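Local coordinates for protein Hydrogenase/urease maturation factor HypB (Helicobacter pylori, PDB 4LPS) that binds and slowly hydrolyses GTP, binds nickel or zinc, and is required for nickel insertion into [NiFe]-hydrogenase and for urease maturation, at residues 44-49 with 130-135; 139-144 with 167-172; 79-84 with 100-105; 67-72 with 220-225. All blocks are in the same frame, centred on the assembly; numbering follows the deposited sequence.

Contact 1 of 4, residues 44-49 with 130-135; sequences EGLYVL and DFLIIE. With MG (magnesium ion), chain C.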
loop_
_atom_site.group_PDB
_atom_site.type_symbol
_atom_site.label_atom_id
_atom_site.label_comp_id
_atom_site.label_asym_id
_atom_site.label_seq_id
_atom_site.Cartn_x
_atom_site.Cartn_y
_atom_site.Cartn_z
ATOM N N GLU A 44 5.063 9.951 -16.084
ATOM C CA GLU A 44 4.072 10.830 -15.474
ATOM C C GLU A 44 4.591 11.462 -14.188
ATOM O O GLU A 44 3.867 12.204 -13.522
ATOM C CB GLU A 44 2.783 10.058 -15.194
ATOM C CG GLU A 44 2.098 9.542 -16.445
ATOM C CD GLU A 44 1.165 10.564 -17.051
ATOM O OE1 GLU A 44 0.643 10.309 -18.155
ATOM O OE2 GLU A 44 0.946 11.621 -16.420
ATOM N N GLY A 45 5.838 11.156 -13.840
ATOM C CA GLY A 45 6.447 11.680 -12.632
ATOM C C GLY A 45 5.709 11.259 -11.375
ATOM O O GLY A 45 5.502 12.063 -10.465
ATOM N N LEU A 46 5.320 9.988 -11.321
ATOM C CA LEU A 46 4.600 9.455 -10.174
ATOM C C LEU A 46 5.472 8.565 -9.299
ATOM O O LEU A 46 6.199 7.704 -9.801
ATOM C CB LEU A 46 3.371 8.664 -10.631
ATOM C CG LEU A 46 2.373 9.383 -11.539
ATOM C CD1 LEU A 46 1.426 8.386 -12.177
ATOM C CD2 LEU A 46 1.598 10.419 -10.742
ATOM N N TYR A 47 5.389 8.775 -7.989
ATOM C CA TYR A 47 5.966 7.842 -7.031
ATOM C C TYR A 47 4.869 6.872 -6.611
ATOM O O TYR A 47 3.875 7.270 -6.006
ATOM C CB TYR A 47 6.550 8.569 -5.818
ATOM C CG TYR A 47 7.534 7.733 -5.027
ATOM C CD1 TYR A 47 8.824 7.526 -5.493
ATOM C CD2 TYR A 47 7.173 7.152 -3.818
ATOM C CE1 TYR A 47 9.729 6.765 -4.780
ATOM C CE2 TYR A 47 8.074 6.385 -3.097
ATOM C CZ TYR A 47 9.349 6.196 -3.585
ATOM O OH TYR A 47 10.249 5.435 -2.872
ATOM N N VAL A 48 5.041 5.602 -6.956
ATOM C CA VAL A 48 3.959 4.635 -6.830
ATOM C C VAL A 48 4.114 3.722 -5.615
ATOM O O VAL A 48 5.169 3.123 -5.397
ATOM C CB VAL A 48 3.845 3.780 -8.104
ATOM C CG1 VAL A 48 2.702 2.791 -7.989
ATOM C CG2 VAL A 48 3.641 4.684 -9.304
ATOM N N LEU A 49 3.048 3.637 -4.822
ATOM C CA LEU A 49 3.031 2.811 -3.619
ATOM C C LEU A 49 2.013 1.686 -3.758
ATOM O O LEU A 49 0.913 1.890 -4.281
ATOM C CB LEU A 49 2.717 3.656 -2.380
ATOM C CG LEU A 49 3.535 4.933 -2.182
ATOM C CD1 LEU A 49 3.018 5.730 -0.999
ATOM C CD2 LEU A 49 5.004 4.593 -1.985
ATOM N N ASP A 130 1.675 13.635 -6.901
ATOM C CA ASP A 130 3.056 13.216 -6.704
ATOM C C ASP A 130 3.116 11.717 -6.461
ATOM O O ASP A 130 4.134 11.069 -6.703
ATOM C CB ASP A 130 3.689 13.967 -5.530
ATOM C CG ASP A 130 3.873 15.439 -5.815
ATOM O OD1 ASP A 130 4.154 15.783 -6.980
ATOM O OD2 ASP A 130 3.734 16.253 -4.877
ATOM N N PHE A 131 2.005 11.173 -5.982
ATOM C CA PHE A 131 1.931 9.763 -5.642
ATOM C C PHE A 131 0.751 9.101 -6.336
ATOM O O PHE A 131 -0.331 9.680 -6.434
ATOM C CB PHE A 131 1.802 9.569 -4.126
ATOM C CG PHE A 131 2.974 10.083 -3.334
ATOM C CD1 PHE A 131 3.068 11.424 -2.992
ATOM C CD2 PHE A 131 3.973 9.217 -2.917
ATOM C CE1 PHE A 131 4.147 11.892 -2.254
ATOM C CE2 PHE A 131 5.052 9.677 -2.179
ATOM C CZ PHE A 131 5.140 11.014 -1.848
ATOM N N LEU A 132 0.971 7.887 -6.828
ATOM C CA LEU A 132 -0.131 7.030 -7.237
ATOM C C LEU A 132 -0.145 5.854 -6.286
ATOM O O LEU A 132 0.836 5.119 -6.176
ATOM C CB LEU A 132 0.018 6.569 -8.692
ATOM C CG LEU A 132 -0.946 5.462 -9.132
ATOM C CD1 LEU A 132 -2.362 5.994 -9.283
ATOM C CD2 LEU A 132 -0.485 4.826 -10.433
ATOM N N ILE A 133 -1.262 5.680 -5.594
ATOM C CA ILE A 133 -1.342 4.675 -4.550
ATOM C C ILE A 133 -2.238 3.517 -4.961
ATOM O O ILE A 133 -3.404 3.705 -5.317
ATOM C CB ILE A 133 -1.848 5.291 -3.227
ATOM C CG1 ILE A 133 -0.841 6.333 -2.720
ATOM C CG2 ILE A 133 -2.076 4.212 -2.178
ATOM C CD1 ILE A 133 -1.162 6.915 -1.350
ATOM N N ILE A 134 -1.667 2.321 -4.931
ATOM C CA ILE A 134 -2.402 1.100 -5.211
ATOM C C ILE A 134 -2.805 0.429 -3.904
ATOM O O ILE A 134 -1.943 0.029 -3.117
ATOM C CB ILE A 134 -1.561 0.122 -6.066
ATOM C CG1 ILE A 134 -1.181 0.775 -7.398
ATOM C CG2 ILE A 134 -2.310 -1.180 -6.305
ATOM C CD1 ILE A 134 -0.124 0.016 -8.174
ATOM N N GLU A 135 -4.108 0.331 -3.654
ATOM C CA GLU A 135 -4.585 -0.477 -2.540
ATOM C C GLU A 135 -4.970 -1.853 -3.056
ATOM O O GLU A 135 -5.972 -2.014 -3.753
ATOM C CB GLU A 135 -5.764 0.182 -1.812
ATOM C CG GLU A 135 -6.147 -0.579 -0.540
ATOM C CD GLU A 135 -7.390 -0.052 0.148
ATOM O OE1 GLU A 135 -8.227 -0.875 0.573
ATOM O OE2 GLU A 135 -7.533 1.182 0.269
HETATM MG MG MG C . -10.244 -1.227 1.891
HETATM O O HOH W 1 5.358 14.177 -8.822
HETATM O O HOH W 2 -12.079 -1.425 3.203
#
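Tyr-47 to Leu-49 and Phe-131 to Ile-133 pair as parallel neighbours in the central sheet of the G domain, the strand 47-52 that runs toward the phosphate-binding loop lying beside strand 131-135. The strand axes approach to 4.6 Å and diverge by 16°. Four backbone hydrogen bonds join them, with donors alternating between the two segments. The N of Tyr-47 donates to Asp-130 O at 2.9 Å, Leu-132 N to Tyr-47 O, Leu-49 N to Leu-132 O, and Ile-134 N to Leu-49 O at 2.7 Å, the last nearly straight.

Side chains alternate between the two faces. On one, the rings of Tyr-47 and Phe-131 lie side by side and point the same way, yet their planes are turned 84° apart; Tyr-47 CD2 meets Phe-131 CE2 at 3.7 Å. The CD1 methyl of Leu-49 reaches Phe-131 CD2 at 4.1 Å, and helix 218-234 packs over this face. On the other, Val-48 sets CG1 anti to its backbone N (chi1 -179°), and that methyl touches Ile-134 CD1 at 4.0 Å while CG2 rests near Leu-132 CB; helix 110-122 lies on this side.

At the solvent end a water donates to both Gly-45 O and Asp-130 OD1, Gly-45 ending the preceding helix in a Schellman motif. At the far end, the extended side chain of Glu-135 brings OE1 to magnesium at 2.4 Å, alongside Thr-60 and Asp-86. A parallel strand beside the P-loop strand, ending in an acidic residue at the magnesium site next to the nucleotide, is in keeping with the P-loop GTPase fold.

Contact 2 of 4, residues 139-144 with 167-172; sequences NLVCPS and LKYPTM. With NI (nickel (II) ion), chain F.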
loop_
_atom_site.group_PDB
_atom_site.type_symbol
_atom_site.label_atom_id
_atom_site.label_comp_id
_atom_site.label_asym_id
_atom_site.label_seq_id
_atom_site.Cartn_x
_atom_site.Cartn_y
_atom_site.Cartn_z
ATOM N N ASN A 139 -5.532 -9.691 1.155
ATOM C CA ASN A 139 -4.916 -11.005 0.987
ATOM C C ASN A 139 -3.461 -10.927 1.443
ATOM O O ASN A 139 -2.702 -10.090 0.952
ATOM C CB ASN A 139 -5.011 -11.462 -0.474
ATOM C CG ASN A 139 -4.533 -12.890 -0.679
ATOM O OD1 ASN A 139 -4.050 -13.542 0.246
ATOM N ND2 ASN A 139 -4.693 -13.390 -1.896
ATOM N N LEU A 140 -3.078 -11.770 2.397
ATOM C CA LEU A 140 -1.703 -11.763 2.889
ATOM C C LEU A 140 -0.797 -12.727 2.129
ATOM O O LEU A 140 0.349 -12.939 2.525
ATOM C CB LEU A 140 -1.662 -12.106 4.381
ATOM C CG LEU A 140 -1.569 -10.937 5.362
ATOM C CD1 LEU A 140 -1.284 -11.435 6.776
ATOM C CD2 LEU A 140 -0.503 -9.956 4.921
ATOM N N VAL A 141 -1.301 -13.319 1.048
ATOM C CA VAL A 141 -0.518 -14.314 0.315
ATOM C C VAL A 141 -0.238 -13.884 -1.122
ATOM O O VAL A 141 0.850 -13.399 -1.428
ATOM C CB VAL A 141 -1.224 -15.682 0.294
ATOM C CG1 VAL A 141 -0.347 -16.724 -0.398
ATOM C CG2 VAL A 141 -1.539 -16.130 1.712
ATOM N N CYS A 142 -1.223 -14.068 -1.996
ATOM C CA CYS A 142 -1.027 -13.963 -3.444
ATOM C C CYS A 142 -0.500 -12.625 -3.994
ATOM O O CYS A 142 0.251 -12.632 -4.970
ATOM C CB CYS A 142 -2.339 -14.298 -4.152
ATOM S SG CYS A 142 -2.981 -15.933 -3.734
ATOM N N PRO A 143 -0.887 -11.479 -3.398
ATOM C CA PRO A 143 -0.308 -10.259 -3.978
ATOM C C PRO A 143 1.211 -10.148 -3.801
ATOM O O PRO A 143 1.839 -9.344 -4.489
ATOM C CB PRO A 143 -1.032 -9.132 -3.227
ATOM C CG PRO A 143 -2.289 -9.756 -2.717
ATOM C CD PRO A 143 -1.918 -11.166 -2.391
ATOM N N SER A 144 1.790 -10.958 -2.918
ATOM C CA SER A 144 3.241 -10.980 -2.740
ATOM C C SER A 144 3.982 -11.553 -3.951
ATOM O O SER A 144 5.211 -11.483 -4.023
ATOM C CB SER A 144 3.609 -11.783 -1.488
ATOM O OG SER A 144 3.447 -13.174 -1.701
ATOM N N LEU A 167 5.913 -14.417 10.607
ATOM C CA LEU A 167 6.494 -15.706 10.242
ATOM C C LEU A 167 5.490 -16.655 9.582
ATOM O O LEU A 167 5.888 -17.620 8.926
ATOM C CB LEU A 167 7.113 -16.377 11.471
ATOM C CG LEU A 167 8.403 -15.741 11.993
ATOM C CD1 LEU A 167 9.195 -16.715 12.859
ATOM C CD2 LEU A 167 9.256 -15.233 10.847
ATOM N N LYS A 168 4.197 -16.394 9.763
ATOM C CA LYS A 168 3.166 -17.209 9.127
ATOM C C LYS A 168 2.991 -16.851 7.660
ATOM O O LYS A 168 2.574 -17.687 6.856
ATOM C CB LYS A 168 1.833 -17.064 9.859
ATOM C CG LYS A 168 1.726 -17.911 11.118
ATOM C CD LYS A 168 0.361 -17.747 11.764
ATOM C CE LYS A 168 0.168 -18.743 12.893
ATOM N NZ LYS A 168 -1.107 -18.501 13.624
ATOM N N TYR A 169 3.307 -15.607 7.313
ATOM C CA TYR A 169 3.223 -15.180 5.924
ATOM C C TYR A 169 4.537 -14.525 5.495
ATOM O O TYR A 169 4.556 -13.353 5.111
ATOM C CB TYR A 169 2.037 -14.229 5.733
ATOM C CG TYR A 169 0.719 -14.866 6.114
ATOM C CD1 TYR A 169 0.285 -14.876 7.436
ATOM C CD2 TYR A 169 -0.065 -15.505 5.165
ATOM C CE1 TYR A 169 -0.908 -15.470 7.794
ATOM C CE2 TYR A 169 -1.260 -16.106 5.514
ATOM C CZ TYR A 169 -1.674 -16.086 6.828
ATOM O OH TYR A 169 -2.863 -16.686 7.177
ATOM N N PRO A 170 5.645 -15.290 5.559
ATOM C CA PRO A 170 6.984 -14.732 5.349
ATOM C C PRO A 170 7.198 -14.120 3.966
ATOM O O PRO A 170 7.925 -13.130 3.870
ATOM C CB PRO A 170 7.903 -15.943 5.557
ATOM C CG PRO A 170 7.056 -17.120 5.246
ATOM C CD PRO A 170 5.690 -16.753 5.736
ATOM N N THR A 171 6.584 -14.681 2.926
ATOM C CA THR A 171 6.805 -14.185 1.567
ATOM C C THR A 171 6.211 -12.790 1.387
ATOM O O THR A 171 6.788 -11.946 0.701
ATOM C CB THR A 171 6.211 -15.145 0.507
ATOM O OG1 THR A 171 6.865 -16.420 0.589
ATOM C CG2 THR A 171 6.393 -14.592 -0.898
ATOM N N MET A 172 5.069 -12.536 2.016
ATOM C CA MET A 172 4.491 -11.197 1.971
ATOM C C MET A 172 5.384 -10.175 2.671
ATOM O O MET A 172 5.649 -9.100 2.135
ATOM C CB MET A 172 3.093 -11.185 2.589
ATOM C CG MET A 172 2.477 -9.796 2.672
ATOM S SD MET A 172 2.202 -8.983 1.080
ATOM C CE MET A 172 0.796 -9.904 0.463
HETATM NI NI NI F . -5.037 -16.489 -3.834
HETATM O O HOH W 3 2.832 -14.826 2.490
#
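Leu-140 and Met-172 form the tight side of this contact, where the loop 139-144 folds against the start of helix 170-174. Met-172 CB lies 3.3 Å from Leu-140 O, and its CG meets Leu-140 CD2 at 3.7 Å, the two side chains crossing at about a right angle. Bends at chi2 (63°) and chi3 (74°) curl the thioether back, bringing CE to 3.5 Å from Asn-139 O and close to Pro-143 CD. Ser-144 fits alongside, its CB against Met-172 CA and its OG near the CG2 methyl of Thr-171.

The loop holds its own shape. Asn-139 OD1 accepts from Val-141 N in an Asx turn, the donor standing well above the carbonyl plane, and Val-141 O is gripped twice, by the N and by the OG of Ser-144, the hydroxyl at 2.6 Å. The same loop carries the nickel site of this G3E GTPase: Cys-142 SG binds nickel at 2.1 Å and Cys-106 supplies a second thiolate. Asn-139 ND2 makes a weak bond to Cys-142 SG and a hydrogen bond to Cys-106 O, so this amide, in the second shell, links both cysteines.

The side toward solvent is more exposed and lacks a direct polar link: there Tyr-169, at the N-cap position of the helix, leans on the loop. Leu-140 CD1 sits over one ring face, 4.1 Å from the centroid, whereas the exposed Val-141 comes to the ring edge with CG2. No direct hydrogen bond crosses between the segments; a water instead donates to Leu-140 O at 3.1 Å and accepts from Met-172 N.

Contact 3 of 4, residues 79-84 with 100-105; sequences GDLQTN and ITTGEA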
loop_
_atom_site.group_PDB
_atom_site.type_symbol
_atom_site.label_atom_id
_atom_site.label_comp_id
_atom_site.label_asym_id
_atom_site.label_seq_id
_atom_site.Cartn_x
_atom_site.Cartn_y
_atom_site.Cartn_z
ATOM N N GLY A 79 -8.182 -2.033 -5.510
ATOM C CA GLY A 79 -8.395 -3.406 -5.922
ATOM C C GLY A 79 -9.326 -4.163 -4.995
ATOM O O GLY A 79 -9.017 -4.375 -3.822
ATOM N N ASP A 80 -10.477 -4.562 -5.523
ATOM C CA ASP A 80 -11.417 -5.394 -4.780
ATOM C C ASP A 80 -12.028 -6.418 -5.720
ATOM O O ASP A 80 -11.952 -6.268 -6.939
ATOM C CB ASP A 80 -12.508 -4.553 -4.110
ATOM C CG ASP A 80 -12.016 -3.860 -2.852
ATOM O OD1 ASP A 80 -11.676 -4.568 -1.882
ATOM O OD2 ASP A 80 -11.976 -2.611 -2.827
ATOM N N LEU A 81 -12.620 -7.465 -5.155
ATOM C CA LEU A 81 -13.378 -8.419 -5.950
ATOM C C LEU A 81 -14.624 -7.762 -6.537
ATOM O O LEU A 81 -14.847 -7.818 -7.748
ATOM C CB LEU A 81 -13.768 -9.637 -5.108
ATOM C CG LEU A 81 -12.815 -10.837 -5.078
ATOM C CD1 LEU A 81 -11.412 -10.421 -4.678
ATOM C CD2 LEU A 81 -13.345 -11.901 -4.124
ATOM N N GLN A 82 -15.418 -7.116 -5.682
ATOM C CA GLN A 82 -16.644 -6.451 -6.122
ATOM C C GLN A 82 -16.935 -5.196 -5.303
ATOM O O GLN A 82 -16.295 -4.959 -4.277
ATOM C CB GLN A 82 -17.841 -7.406 -6.019
ATOM C CG GLN A 82 -17.751 -8.653 -6.887
ATOM C CD GLN A 82 -17.756 -8.334 -8.367
ATOM O OE1 GLN A 82 -18.192 -7.260 -8.785
ATOM N NE2 GLN A 82 -17.274 -9.273 -9.173
ATOM N N THR A 83 -17.900 -4.406 -5.782
ATOM C CA THR A 83 -18.369 -3.160 -5.151
ATOM C C THR A 83 -17.350 -2.034 -5.266
ATOM O O THR A 83 -16.145 -2.270 -5.372
ATOM C CB THR A 83 -18.740 -3.319 -3.652
ATOM O OG1 THR A 83 -17.546 -3.348 -2.859
ATOM C CG2 THR A 83 -19.572 -4.577 -3.413
ATOM N N ASN A 84 -17.857 -0.805 -5.259
ATOM C CA ASN A 84 -17.026 0.392 -5.234
ATOM C C ASN A 84 -17.031 1.004 -3.839
ATOM O O ASN A 84 -17.051 2.224 -3.693
ATOM C CB ASN A 84 -17.529 1.421 -6.255
ATOM C CG ASN A 84 -16.812 1.329 -7.587
ATOM O OD1 ASN A 84 -16.117 2.262 -7.994
ATOM N ND2 ASN A 84 -16.944 0.189 -8.254
ATOM N N ILE A 100 -10.768 -1.117 -9.252
ATOM C CA ILE A 100 -10.598 -2.285 -10.099
ATOM C C ILE A 100 -11.384 -3.432 -9.488
ATOM O O ILE A 100 -11.142 -3.811 -8.342
ATOM C CB ILE A 100 -9.121 -2.708 -10.245
ATOM C CG1 ILE A 100 -8.283 -1.588 -10.862
ATOM C CG2 ILE A 100 -9.006 -3.961 -11.096
ATOM C CD1 ILE A 100 -6.830 -1.976 -11.075
ATOM N N THR A 101 -12.348 -3.963 -10.229
ATOM C CA THR A 101 -13.082 -5.117 -9.741
ATOM C C THR A 101 -12.475 -6.348 -10.393
ATOM O O THR A 101 -12.600 -6.553 -11.602
ATOM C CB THR A 101 -14.592 -5.026 -10.034
ATOM O OG1 THR A 101 -14.800 -4.689 -11.410
ATOM C CG2 THR A 101 -15.235 -3.961 -9.159
ATOM N N THR A 102 -11.817 -7.159 -9.573
ATOM C CA THR A 102 -11.121 -8.349 -10.042
ATOM C C THR A 102 -12.093 -9.494 -10.277
ATOM O O THR A 102 -11.783 -10.453 -10.986
ATOM C CB THR A 102 -10.045 -8.795 -9.038
ATOM O OG1 THR A 102 -10.675 -9.249 -7.833
ATOM C CG2 THR A 102 -9.120 -7.631 -8.704
ATOM N N GLY A 103 -13.275 -9.386 -9.680
ATOM C CA GLY A 103 -14.280 -10.423 -9.792
ATOM C C GLY A 103 -13.984 -11.611 -8.899
ATOM O O GLY A 103 -14.621 -11.779 -7.859
ATOM N N GLU A 104 -13.018 -12.434 -9.292
ATOM C CA GLU A 104 -12.639 -13.581 -8.471
ATOM C C GLU A 104 -11.160 -13.591 -8.093
ATOM O O GLU A 104 -10.771 -14.276 -7.150
ATOM C CB GLU A 104 -13.006 -14.893 -9.170
ATOM C CG GLU A 104 -14.495 -15.053 -9.429
ATOM C CD GLU A 104 -14.865 -16.462 -9.844
ATOM O OE1 GLU A 104 -14.472 -16.883 -10.952
ATOM O OE2 GLU A 104 -15.548 -17.150 -9.054
ATOM N N ALA A 105 -10.340 -12.834 -8.817
ATOM C CA ALA A 105 -8.897 -12.866 -8.588
ATOM C C ALA A 105 -8.541 -12.266 -7.229
ATOM O O ALA A 105 -9.047 -11.206 -6.847
ATOM C CB ALA A 105 -8.167 -12.127 -9.701
#
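Asp-80 and Leu-81 meet Ile-100 to Gly-103 where the edge strand 97-101 and its neighbour 74-80 end, the two parallel strands that form a beta-alpha-beta unit with helix 85-91. The first shell is backbone. Asp-80 N donates to Ile-100 O in an almost straight bond (178° at the hydrogen), and Asp-80 O accepts from Thr-102 N at 2.8 Å. Beyond the last strand pair the contact continues between the loops, with Gly-103 N donating to a lone pair of Leu-81 O.

Around these bonds the side chains close in from the loops. Leu-81 crosses Thr-102 obliquely: its CD1 methyl approaches Thr-102 OG1 at 3.4 Å and Ala-105 O at 3.3 Å, while CG lies near Gly-103 O. The chain of Gln-82 bends at chi2 (-65°), turning CD aside, and NE2 lies 3.3 Å from Gly-103 CA. Gly-103 itself adopts a positive phi as the chain turns away from the strand.

Farther out, Asp-80 OD2 is hydrogen-bonded by Gln-99 on the outer strand, and Leu-81 and Thr-102 both touch Val-137. The turn leads directly from strand 97-101 to Cys-106 and His-107 of the metal-binding region. It is steadied by Thr-102, whose OG1, between the backbone N and carbonyl carbon (chi1 67°), donates to a lone pair of Ala-105 O at 2.7 Å.

Contact 4 of 4, residues 67-72 with 220-225; sequences ADFKDF and SLEDFK
A type I beta turn from Phe-69 to Phe-72, closed by the bond from Phe-72 N to Phe-69 O, faces helix 218-234, the CA atoms of Phe-72 and Lys-225 lying 7.2 Å apart. Lys-225 threads between the side chains of the turn. Its CE lies over one face of the Phe-69 ring, 4.3 Å from the centroid in a CH-pi contact, while CG slides past Phe-72, 3.9 Å from Phe-72 CB. Bends at chi2 (-91°) and chi3 (-68°) fold the chain, and NZ ends in a salt bridge with Asp-71, 2.6 Å from OD2 on its syn lone pair. Around the rest of the Phe-69 ring, Leu-221 CB comes in at the edge, 3.8 Å from CE2, and CZ reaches Glu-222 CA at 3.6 Å.

The ammonium of a buried lysine has a carboxylate beside it, which would probably favour its charged form. The turn connects helix 59-66 to strand 74-80. Leu-66 of that helix touches both Phe-72 and Lys-225, and the Phe-72 ring meets Phe-74 on the following strand and Phe-131 on strand 131-135, its neighbour in the sheet, placing the contact where helix 218-234 packs on the sheet face that carries Phe-131 and Leu-49.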
loop_
_atom_site.group_PDB
_atom_site.type_symbol
_atom_site.label_atom_id
_atom_site.label_comp_id
_atom_site.label_asym_id
_atom_site.label_seq_id
_atom_site.Cartn_x
_atom_site.Cartn_y
_atom_site.Cartn_z
ATOM N N ALA A 67 -5.308 11.868 3.146
ATOM C CA ALA A 67 -5.902 12.929 2.338
ATOM C C ALA A 67 -5.992 14.264 3.077
ATOM O O ALA A 67 -6.205 15.308 2.456
ATOM C CB ALA A 67 -7.278 12.507 1.869
ATOM N N ASP A 68 -5.837 14.231 4.398
ATOM C CA ASP A 68 -5.903 15.447 5.200
ATOM C C ASP A 68 -4.603 16.244 5.162
ATOM O O ASP A 68 -4.559 17.386 5.621
ATOM C CB ASP A 68 -6.268 15.110 6.648
ATOM C CG ASP A 68 -7.671 14.548 6.778
ATOM O OD1 ASP A 68 -8.530 14.898 5.941
ATOM O OD2 ASP A 68 -7.919 13.767 7.723
ATOM N N PHE A 69 -3.546 15.647 4.620
ATOM C CA PHE A 69 -2.279 16.356 4.480
ATOM C C PHE A 69 -2.181 16.969 3.086
ATOM O O PHE A 69 -2.068 16.259 2.083
ATOM C CB PHE A 69 -1.098 15.426 4.755
ATOM C CG PHE A 69 -1.081 14.868 6.151
ATOM C CD1 PHE A 69 -0.792 15.688 7.232
ATOM C CD2 PHE A 69 -1.340 13.527 6.382
ATOM C CE1 PHE A 69 -0.776 15.183 8.521
ATOM C CE2 PHE A 69 -1.322 13.014 7.667
ATOM C CZ PHE A 69 -1.040 13.843 8.737
ATOM N N LYS A 70 -2.237 18.296 3.036
ATOM C CA LYS A 70 -2.325 19.019 1.775
ATOM C C LYS A 70 -1.023 18.940 0.987
ATOM O O LYS A 70 -1.019 19.064 -0.242
ATOM C CB LYS A 70 -2.715 20.475 2.041
ATOM C CG LYS A 70 -4.135 20.610 2.578
ATOM C CD LYS A 70 -5.098 19.781 1.741
ATOM C CE LYS A 70 -5.819 18.731 2.580
ATOM N NZ LYS A 70 -6.764 17.932 1.752
ATOM N N ASP A 71 0.079 18.706 1.696
ATOM C CA ASP A 71 1.372 18.526 1.047
ATOM C C ASP A 71 1.549 17.099 0.535
ATOM O O ASP A 71 2.595 16.760 -0.021
ATOM C CB ASP A 71 2.511 18.884 2.009
ATOM C CG ASP A 71 2.514 18.019 3.256
ATOM O OD1 ASP A 71 1.438 17.514 3.638
ATOM O OD2 ASP A 71 3.595 17.838 3.857
ATOM N N PHE A 72 0.523 16.271 0.702
ATOM C CA PHE A 72 0.578 14.896 0.223
ATOM C C PHE A 72 -0.450 14.696 -0.883
ATOM O O PHE A 72 -1.627 14.436 -0.619
ATOM C CB PHE A 72 0.340 13.913 1.369
ATOM C CG PHE A 72 0.628 12.485 1.012
ATOM C CD1 PHE A 72 1.917 12.084 0.693
ATOM C CD2 PHE A 72 -0.387 11.542 1.004
ATOM C CE1 PHE A 72 2.187 10.767 0.366
ATOM C CE2 PHE A 72 -0.127 10.222 0.678
ATOM C CZ PHE A 72 1.162 9.834 0.358
ATOM N N SER A 220 1.233 9.839 14.178
ATOM C CA SER A 220 1.722 8.644 13.495
ATOM C C SER A 220 1.473 8.736 11.993
ATOM O O SER A 220 2.291 8.292 11.188
ATOM C CB SER A 220 1.065 7.383 14.066
ATOM O OG SER A 220 -0.266 7.233 13.605
ATOM N N LEU A 221 0.334 9.314 11.626
ATOM C CA LEU A 221 -0.008 9.509 10.223
ATOM C C LEU A 221 0.963 10.499 9.608
ATOM O O LEU A 221 1.447 10.310 8.492
ATOM C CB LEU A 221 -1.442 10.024 10.075
ATOM C CG LEU A 221 -2.579 9.036 9.803
ATOM C CD1 LEU A 221 -2.307 8.222 8.544
ATOM C CD2 LEU A 221 -2.815 8.127 10.999
ATOM N N GLU A 222 1.224 11.569 10.350
ATOM C CA GLU A 222 2.125 12.626 9.916
ATOM C C GLU A 222 3.549 12.111 9.726
ATOM O O GLU A 222 4.232 12.495 8.777
ATOM C CB GLU A 222 2.101 13.772 10.929
ATOM C CG GLU A 222 2.989 14.953 10.583
ATOM C CD GLU A 222 2.714 16.156 11.463
ATOM O OE1 GLU A 222 2.489 17.257 10.915
ATOM O OE2 GLU A 222 2.726 16.002 12.703
ATOM N N ASP A 223 3.994 11.249 10.637
ATOM C CA ASP A 223 5.334 10.686 10.551
ATOM C C ASP A 223 5.477 9.804 9.318
ATOM O O ASP A 223 6.500 9.843 8.633
ATOM C CB ASP A 223 5.667 9.890 11.815
ATOM C CG ASP A 223 5.966 10.782 13.006
ATOM O OD1 ASP A 223 6.045 12.015 12.821
ATOM O OD2 ASP A 223 6.111 10.250 14.131
ATOM N N PHE A 224 4.444 9.015 9.035
ATOM C CA PHE A 224 4.482 8.098 7.901
ATOM C C PHE A 224 4.415 8.884 6.596
ATOM O O PHE A 224 5.050 8.517 5.608
ATOM C CB PHE A 224 3.340 7.078 7.973
ATOM C CG PHE A 224 3.317 6.115 6.818
ATOM C CD1 PHE A 224 4.344 5.196 6.648
ATOM C CD2 PHE A 224 2.281 6.137 5.896
ATOM C CE1 PHE A 224 4.337 4.310 5.578
ATOM C CE2 PHE A 224 2.265 5.256 4.824
ATOM C CZ PHE A 224 3.295 4.341 4.664
ATOM N N LYS A 225 3.628 9.958 6.600
ATOM C CA LYS A 225 3.516 10.838 5.441
ATOM C C LYS A 225 4.867 11.452 5.079
ATOM O O LYS A 225 5.252 11.483 3.908
ATOM C CB LYS A 225 2.481 11.940 5.714
ATOM C CG LYS A 225 2.255 12.936 4.576
ATOM C CD LYS A 225 3.170 14.155 4.662
ATOM C CE LYS A 225 2.835 15.027 5.855
ATOM N NZ LYS A 225 3.728 16.219 5.925
#

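How the contacts relate
The sheet joins contacts 1 and 3 directly, and contact 4 packs against it. Contact 3 is nested within the loop closed by contact 1, and the two meet where Gly-79 N lies 2.8 Å from Glu-135 O, a probable hydrogen bond between neighbouring strands. Contact 4 meets contact 1 through aromatic packing, Phe-131 CE1 lying 3.5 Å from Phe-72 CE1, at the end of strand 131-135 remote from the magnesium ligand Glu-135. Contact 2 follows contact 1 in sequence, but their centres are about 22 Å apart, on opposite sides of the chain's centre. The stretch 130-144 therefore spans both metals, contributing Glu-135 to magnesium beside GDP and Cys-142 to nickel.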